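Local coordinates for 3-methylaspartate ammonia-lyase (Citrobacter amalonaticus, PDB 1KKO) that catalyses the reversible, magnesium-dependent anti elimination of ammonia from L-threo-(2S,3S)-3-methylaspartate, giving mesaconate, at the interface of chains A and B. Numbering follows the deposited sequence. Chains: chain A/B, 3-methylaspartate ammonia-lyase.

Contact 1 and contact 2 lie about 23 Å apart, measured between the centres of their C-alpha atoms, on the two-fold symmetric interface of the homodimer. They draw on the same elements with the chains exchanged: A:Leu186 or B:Leu186 at the end of helix 179-186, A:Lys187 or B:Lys187, and the C-terminal helix of one subunit meet B:Tyr16 or A:Tyr16 and strand 47-59 of the other. Contact 1 extends towards B:Phe32 and B:Ile33, contact 2 towards A:Tyr12, A:Ser13 and A:Phe15. Their centres lie about 23 and 17 Å from the catalytic A:Lys331, respectively, consistent with a role in assembly.

Contact 1: the interface of chains A and B. Residues chain A 183, 186-187, 391-392; chain B 16, 32-33, 49-50.
B:Tyr16 reaches across the homodimer interface to A:Asp392, forming a mixed polar and aromatic joint that ties the N-terminal part of one subunit to the C-terminal helix of the other. Its phenol OH donates to A:Asp392 OD1 at 2.6 Å, using the syn lone pair of that carboxylate oxygen; carboxylate and ring planes stand 80° apart. Two lysines of the same chain hold the carboxylate. A:Lys187 NZ comes to OD1 of A:Asp392 at 2.9 Å, 37° out of the carboxylate plane, and A:Lys183 NZ meets OD2 of A:Asp392 on its syn side at 3.0 Å. OD1 thus accepts from both a phenol and an ammonium group, and the two positive charges would be expected to favour the ionised carboxylate.

One face of the B:Tyr16 ring is capped by the edge of B:Phe32, whose CE2 lies 3.5 Å above the ring plane, over its centre. On the opposite side the CE methylene of A:Lys187 sits outside the rim, beside CZ and CE2. B:Phe32 has CG anti to its backbone N (chi1 -164°), and this turn lets one ring atom point at the tyrosine while a ring face meets A:Lys183. The extended lysine chain runs over that face, its CG 3.9 Å from the centroid of the B:Phe32 ring and offset towards the rim.

Farther out, A:Leu186 and B:Ile33 lie antiparallel, side by side, with CD1 of A:Leu186 3.6 Å from CD1 of B:Ile33. Water 1 closes the margin, 2.8 Å from the carbonyl O of A:Leu186. A longer contact of 3.3 Å joins the same water 1 to the amide N of B:Ala49.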
ATOM      1  N   LYS A 183       1.449   9.567  12.675  1.00 14.34           N
ATOM      2  CA  LYS A 183       1.991   9.239  11.363  1.00 14.37           C
ATOM      3  C   LYS A 183       1.731  10.363  10.376  1.00 14.14           C
ATOM      4  O   LYS A 183       2.610  10.780   9.632  1.00 14.29           O
ATOM      5  CB  LYS A 183       1.333   7.977  10.809  1.00 14.40           C
ATOM      6  CG  LYS A 183       1.702   6.677  11.470  1.00 15.86           C
ATOM      7  CD  LYS A 183       1.048   5.565  10.665  1.00 17.23           C
ATOM      8  CE  LYS A 183       1.368   4.166  11.141  1.00 17.91           C
ATOM      9  NZ  LYS A 183       0.575   3.199  10.314  1.00 18.70           N
ATOM     10  N   LEU A 186       3.835  13.419  11.081  1.00 14.29           N
ATOM     11  CA  LEU A 186       5.208  13.157  10.645  1.00 15.15           C
ATOM     12  C   LEU A 186       5.352  13.292   9.142  1.00 14.81           C
ATOM     13  O   LEU A 186       6.408  13.679   8.659  1.00 15.61           O
ATOM     14  CB  LEU A 186       5.687  11.766  11.064  1.00 15.90           C
ATOM     15  CG  LEU A 186       6.030  11.594  12.541  1.00 17.39           C
ATOM     16  CD1 LEU A 186       6.353  10.157  12.883  1.00 19.17           C
ATOM     17  CD2 LEU A 186       7.191  12.506  12.905  1.00 18.59           C
ATOM     18  N   LYS A 187       4.303  12.930   8.403  1.00 13.87           N
ATOM     19  CA  LYS A 187       4.336  12.978   6.940  1.00 13.93           C
ATOM     20  C   LYS A 187       3.619  14.193   6.333  1.00 13.89           C
ATOM     21  O   LYS A 187       3.320  14.210   5.140  1.00 14.56           O
ATOM     22  CB  LYS A 187       3.844  11.648   6.365  1.00 13.86           C
ATOM     23  CG  LYS A 187       4.848  10.537   6.673  1.00 13.29           C
ATOM     24  CD  LYS A 187       4.492   9.186   6.118  1.00 13.78           C
ATOM     25  CE  LYS A 187       5.643   8.206   6.287  1.00 12.70           C
ATOM     26  NZ  LYS A 187       5.267   6.803   5.893  1.00 13.51           N
ATOM     27  N   PHE A 391      -2.401   3.645   6.046  1.00 10.77           N
ATOM     28  CA  PHE A 391      -2.112   5.045   5.727  1.00 11.05           C
ATOM     29  C   PHE A 391      -0.787   5.248   4.982  1.00 10.53           C
ATOM     30  O   PHE A 391      -0.745   5.900   3.936  1.00 10.69           O
ATOM     31  CB  PHE A 391      -2.184   5.976   6.951  1.00 11.55           C
ATOM     32  CG  PHE A 391      -1.478   7.274   6.719  1.00 12.17           C
ATOM     33  CD1 PHE A 391      -0.222   7.491   7.260  1.00 13.84           C
ATOM     34  CD2 PHE A 391      -2.014   8.248   5.881  1.00 12.91           C
ATOM     35  CE1 PHE A 391       0.462   8.635   6.995  1.00 15.57           C
ATOM     36  CE2 PHE A 391      -1.304   9.399   5.624  1.00 14.48           C
ATOM     37  CZ  PHE A 391      -0.073   9.582   6.185  1.00 14.84           C
ATOM     38  N   ASP A 392       0.295   4.692   5.501  1.00 10.36           N
ATOM     39  CA  ASP A 392       1.607   4.940   4.906  1.00 10.55           C
ATOM     40  C   ASP A 392       1.648   4.527   3.451  1.00 10.19           C
ATOM     41  O   ASP A 392       2.198   5.234   2.591  1.00 10.53           O
ATOM     42  CB  ASP A 392       2.688   4.176   5.667  1.00 11.25           C
ATOM     43  CG  ASP A 392       2.736   4.527   7.103  1.00 12.74           C
ATOM     44  OD1 ASP A 392       3.062   5.701   7.412  1.00 13.51           O
ATOM     45  OD2 ASP A 392       2.449   3.674   7.982  1.00 13.84           O
TER
ATOM     46  N   TYR B  16       8.916   4.157   8.121  1.00 12.90           N
ATOM     47  CA  TYR B  16       9.694   5.127   8.886  1.00 14.09           C
ATOM     48  C   TYR B  16      11.133   4.642   8.981  1.00 14.78           C
ATOM     49  O   TYR B  16      11.402   3.451   8.868  1.00 15.02           O
ATOM     50  CB  TYR B  16       9.088   5.305  10.316  1.00 14.11           C
ATOM     51  CG  TYR B  16       7.700   5.843  10.159  1.00 13.34           C
ATOM     52  CD1 TYR B  16       6.650   4.996   9.850  1.00 13.30           C
ATOM     53  CD2 TYR B  16       7.458   7.202  10.166  1.00 13.83           C
ATOM     54  CE1 TYR B  16       5.388   5.485   9.581  1.00 12.16           C
ATOM     55  CE2 TYR B  16       6.210   7.705   9.887  1.00 13.70           C
ATOM     56  CZ  TYR B  16       5.175   6.836   9.589  1.00 13.47           C
ATOM     57  OH  TYR B  16       3.934   7.332   9.282  1.00 14.58           O
ATOM     58  N   PHE B  32       3.085   7.220  18.655  1.00 20.22           N
ATOM     59  CA  PHE B  32       3.907   6.628  17.596  1.00 19.81           C
ATOM     60  C   PHE B  32       5.326   7.183  17.602  1.00 21.30           C
ATOM     61  O   PHE B  32       6.220   6.627  16.965  1.00 21.20           O
ATOM     62  CB  PHE B  32       3.257   6.902  16.234  1.00 18.79           C
ATOM     63  CG  PHE B  32       3.782   6.039  15.104  1.00 17.03           C
ATOM     64  CD1 PHE B  32       3.495   4.687  15.044  1.00 16.73           C
ATOM     65  CD2 PHE B  32       4.533   6.593  14.095  1.00 16.16           C
ATOM     66  CE1 PHE B  32       3.957   3.915  14.001  1.00 16.79           C
ATOM     67  CE2 PHE B  32       5.004   5.814  13.065  1.00 16.11           C
ATOM     68  CZ  PHE B  32       4.719   4.478  13.020  1.00 16.61           C
ATOM     69  N   ILE B  33       5.527   8.256  18.356  1.00 22.66           N
ATOM     70  CA  ILE B  33       6.790   8.983  18.383  1.00 24.14           C
ATOM     71  C   ILE B  33       7.755   8.384  19.414  1.00 25.02           C
ATOM     72  O   ILE B  33       7.328   7.926  20.465  1.00 24.92           O
ATOM     73  CB  ILE B  33       6.485  10.477  18.717  1.00 24.58           C
ATOM     74  CG1 ILE B  33       5.473  11.062  17.718  1.00 25.14           C
ATOM     75  CG2 ILE B  33       7.758  11.311  18.783  1.00 25.62           C
ATOM     76  CD1 ILE B  33       5.949  11.067  16.293  1.00 25.89           C
ATOM     77  N   ALA B  49       9.931  10.154   9.227  1.00 16.73           N
ATOM     78  CA  ALA B  49       9.200   9.685   8.039  1.00 15.75           C
ATOM     79  C   ALA B  49      10.134   8.999   7.062  1.00 14.72           C
ATOM     80  O   ALA B  49      11.230   9.492   6.780  1.00 14.99           O
ATOM     81  CB  ALA B  49       8.538  10.824   7.341  1.00 15.95           C
ATOM     82  N   GLY B  50       9.714   7.855   6.540  1.00 13.81           N
ATOM     83  CA  GLY B  50      10.490   7.184   5.527  1.00 13.42           C
ATOM     84  C   GLY B  50      10.375   7.974   4.238  1.00 12.66           C
ATOM     85  O   GLY B  50       9.303   8.465   3.889  1.00 12.83           O
TER
HETATM   86  O   HOH W   1       8.871  13.180   9.888  1.00 24.54           O

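Contact 2: the interface of chains A and B. Residues chain A 12-13, 15-16, 49-50; chain B 186-188, 391, 395.
A:Tyr12 and B:Lys187 form the apolar centre, their side chains running in opposing directions. The lysine CB sits 4.1 Å above the plane of the A:Tyr12 ring, over its centre. B:Leu395 comes from the same side but beyond the rim, its CD2 branch 3.7 Å from CD2 of A:Tyr12; CG of B:Leu395 is anti to its backbone N (chi1 180°), which directs the branch towards the ring. In the ring plane, the carbonyl O of A:Gly50 faces the edge of A:Tyr12.

From there the lysine chain continues between two tyrosines. CG of B:Lys187 touches the A:Ala49 methyl, and its CE packs against the hydroxyl-bearing rim of A:Tyr16, off the ring face. A:Tyr16 also meets the CD1 branch of B:Leu186 at CE2, and on its own side its CD1 lies over the centre of the A:Phe15 ring. Beyond CG the B:Lys187 chain is extended, carrying the ammonium group past the apolar side chains to backbone oxygens on their far side.

There NZ of B:Lys187 donates to the carbonyl O of A:Phe15 at 2.9 Å. A longer bond of 3.2 Å runs from NZ of B:Lys187 to the carbonyl O of A:Ser13. The approach to A:Ser13 is the straighter, with a C=O...N angle of 150° against 129° at A:Phe15, and the donor is tilted from both carbonyl planes. Water 2 bridges NZ of B:Lys187 and O of A:Ser13. At the opposite end of the patch, water 3 lies 2.6 Å from the A:Tyr12 phenol OH and 2.7 Å from the B:Leu186 carbonyl O.

By laying one long side chain against strands 3-13, 16-18 and 47-59 of the partner and anchoring its tip on the carbonyls of A:Ser13 and the A:Phe15 loop, the site likely contributes to holding the dimer together.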
ATOM      1  N   TYR A  12      -6.460  -9.535  -4.827  1.00 10.73           N
ATOM      2  CA  TYR A  12      -6.928  -8.993  -3.569  1.00 10.58           C
ATOM      3  C   TYR A  12      -6.823  -7.481  -3.594  1.00 10.67           C
ATOM      4  O   TYR A  12      -5.825  -6.929  -4.048  1.00 11.36           O
ATOM      5  CB  TYR A  12      -6.098  -9.545  -2.398  1.00 11.19           C
ATOM      6  CG  TYR A  12      -6.381 -11.003  -2.089  1.00 11.72           C
ATOM      7  CD1 TYR A  12      -7.586 -11.387  -1.549  1.00 12.57           C
ATOM      8  CD2 TYR A  12      -5.445 -11.981  -2.349  1.00 13.09           C
ATOM      9  CE1 TYR A  12      -7.848 -12.700  -1.269  1.00 13.46           C
ATOM     10  CE2 TYR A  12      -5.698 -13.306  -2.068  1.00 13.26           C
ATOM     11  CZ  TYR A  12      -6.902 -13.651  -1.531  1.00 13.46           C
ATOM     12  OH  TYR A  12      -7.167 -14.967  -1.248  1.00 15.48           O
ATOM     13  N   SER A  13      -7.875  -6.817  -3.126  1.00 10.11           N
ATOM     14  CA  SER A  13      -7.850  -5.376  -2.924  1.00 10.17           C
ATOM     15  C   SER A  13      -7.247  -5.085  -1.544  1.00  9.93           C
ATOM     16  O   SER A  13      -6.882  -6.002  -0.802  1.00 10.90           O
ATOM     17  CB  SER A  13      -9.232  -4.775  -3.084  1.00 10.80           C
ATOM     18  OG  SER A  13     -10.139  -5.328  -2.163  1.00 12.53           O
ATOM     19  N   PHE A  15      -8.339  -3.900   1.351  1.00 10.01           N
ATOM     20  CA  PHE A  15      -8.974  -4.049   2.639  1.00 10.27           C
ATOM     21  C   PHE A  15      -9.932  -5.236   2.615  1.00 10.16           C
ATOM     22  O   PHE A  15      -9.559  -6.314   2.145  1.00 10.04           O
ATOM     23  CB  PHE A  15      -9.541  -2.727   3.212  1.00 10.28           C
ATOM     24  CG  PHE A  15      -9.579  -2.727   4.723  1.00 10.29           C
ATOM     25  CD1 PHE A  15      -8.400  -2.891   5.443  1.00 11.39           C
ATOM     26  CD2 PHE A  15     -10.767  -2.633   5.411  1.00 10.92           C
ATOM     27  CE1 PHE A  15      -8.415  -2.976   6.798  1.00 12.14           C
ATOM     28  CE2 PHE A  15     -10.776  -2.693   6.799  1.00 12.54           C
ATOM     29  CZ  PHE A  15      -9.604  -2.865   7.482  1.00 12.80           C
ATOM     30  N   TYR A  16     -11.131  -5.034   3.143  1.00  9.92           N
ATOM     31  CA  TYR A  16     -12.137  -6.067   3.350  1.00 10.25           C
ATOM     32  C   TYR A  16     -13.490  -5.533   2.936  1.00 10.67           C
ATOM     33  O   TYR A  16     -13.729  -4.325   2.944  1.00 10.80           O
ATOM     34  CB  TYR A  16     -12.161  -6.486   4.858  1.00 10.57           C
ATOM     35  CG  TYR A  16     -10.828  -7.071   5.179  1.00 10.21           C
ATOM     36  CD1 TYR A  16      -9.751  -6.251   5.441  1.00 10.36           C
ATOM     37  CD2 TYR A  16     -10.600  -8.434   5.062  1.00  9.71           C
ATOM     38  CE1 TYR A  16      -8.494  -6.773   5.590  1.00 10.02           C
ATOM     39  CE2 TYR A  16      -9.349  -8.957   5.202  1.00 10.63           C
ATOM     40  CZ  TYR A  16      -8.291  -8.121   5.447  1.00 10.52           C
ATOM     41  OH  TYR A  16      -7.022  -8.614   5.549  1.00 11.58           O
ATOM     42  N   ALA A  49     -12.536 -11.081   2.767  1.00 11.32           N
ATOM     43  CA  ALA A  49     -11.373 -10.527   2.084  1.00 11.25           C
ATOM     44  C   ALA A  49     -11.799  -9.653   0.915  1.00 11.00           C
ATOM     45  O   ALA A  49     -12.645 -10.032   0.116  1.00 11.51           O
ATOM     46  CB  ALA A  49     -10.502 -11.634   1.568  1.00 11.77           C
ATOM     47  N   GLY A  50     -11.202  -8.476   0.794  1.00 10.19           N
ATOM     48  CA  GLY A  50     -11.481  -7.629  -0.345  1.00 10.26           C
ATOM     49  C   GLY A  50     -10.857  -8.210  -1.602  1.00 10.79           C
ATOM     50  O   GLY A  50      -9.710  -8.660  -1.591  1.00 10.72           O
TER
ATOM     51  N   LEU B 186      -7.437 -14.907   6.191  1.00 10.75           N
ATOM     52  CA  LEU B 186      -8.541 -14.542   5.307  1.00 11.10           C
ATOM     53  C   LEU B 186      -8.090 -14.401   3.855  1.00 11.32           C
ATOM     54  O   LEU B 186      -8.834 -14.729   2.941  1.00 12.18           O
ATOM     55  CB  LEU B 186      -9.180 -13.237   5.767  1.00 11.58           C
ATOM     56  CG  LEU B 186     -10.057 -13.293   7.018  1.00 13.08           C
ATOM     57  CD1 LEU B 186     -10.576 -11.908   7.340  1.00 14.94           C
ATOM     58  CD2 LEU B 186     -11.206 -14.261   6.864  1.00 15.23           C
ATOM     59  N   LYS B 187      -6.869 -13.932   3.653  1.00 10.79           N
ATOM     60  CA  LYS B 187      -6.318 -13.726   2.322  1.00 11.05           C
ATOM     61  C   LYS B 187      -5.397 -14.860   1.876  1.00 10.86           C
ATOM     62  O   LYS B 187      -4.648 -14.709   0.922  1.00 11.36           O
ATOM     63  CB  LYS B 187      -5.677 -12.348   2.239  1.00 10.94           C
ATOM     64  CG  LYS B 187      -6.744 -11.258   2.335  1.00 11.30           C
ATOM     65  CD  LYS B 187      -6.205  -9.857   2.217  1.00 11.18           C
ATOM     66  CE  LYS B 187      -7.355  -8.860   2.033  1.00 10.94           C
ATOM     67  NZ  LYS B 187      -6.915  -7.439   2.103  1.00 11.26           N
ATOM     68  N   GLY B 188      -5.467 -15.994   2.567  1.00 11.25           N
ATOM     69  CA  GLY B 188      -4.785 -17.198   2.138  1.00 11.08           C
ATOM     70  C   GLY B 188      -3.299 -17.063   1.924  1.00 10.75           C
ATOM     71  O   GLY B 188      -2.733 -17.673   1.027  1.00 11.51           O
ATOM     72  N   PHE B 391      -0.018  -4.688   5.774  1.00 10.66           N
ATOM     73  CA  PHE B 391      -0.136  -5.993   5.132  1.00 10.40           C
ATOM     74  C   PHE B 391      -1.047  -6.006   3.890  1.00  9.80           C
ATOM     75  O   PHE B 391      -0.641  -6.455   2.806  1.00 10.08           O
ATOM     76  CB  PHE B 391      -0.534  -7.126   6.115  1.00  9.97           C
ATOM     77  CG  PHE B 391      -1.041  -8.343   5.398  1.00 10.89           C
ATOM     78  CD1 PHE B 391      -2.391  -8.590   5.329  1.00 11.73           C
ATOM     79  CD2 PHE B 391      -0.180  -9.173   4.694  1.00 11.41           C
ATOM     80  CE1 PHE B 391      -2.877  -9.635   4.600  1.00 13.45           C
ATOM     81  CE2 PHE B 391      -0.685 -10.236   3.970  1.00 12.64           C
ATOM     82  CZ  PHE B 391      -2.039 -10.448   3.945  1.00 13.45           C
ATOM     83  N   LEU B 395       0.114  -6.874   0.024  1.00  8.81           N
ATOM     84  CA  LEU B 395      -0.360  -8.072  -0.659  1.00  8.99           C
ATOM     85  C   LEU B 395      -0.972  -7.690  -1.994  1.00  9.06           C
ATOM     86  O   LEU B 395      -0.708  -8.316  -3.019  1.00  9.63           O
ATOM     87  CB  LEU B 395      -1.361  -8.861   0.178  1.00  8.91           C
ATOM     88  CG  LEU B 395      -1.884 -10.120  -0.511  1.00  9.90           C
ATOM     89  CD1 LEU B 395      -0.831 -11.202  -0.608  1.00  9.91           C
ATOM     90  CD2 LEU B 395      -3.097 -10.639   0.224  1.00 10.46           C
TER
HETATM   91  O   HOH W   2      -4.768  -7.363   0.184  1.00 10.52           O
HETATM   92  O   HOH W   3      -8.956 -15.790   0.496  1.00 22.80           O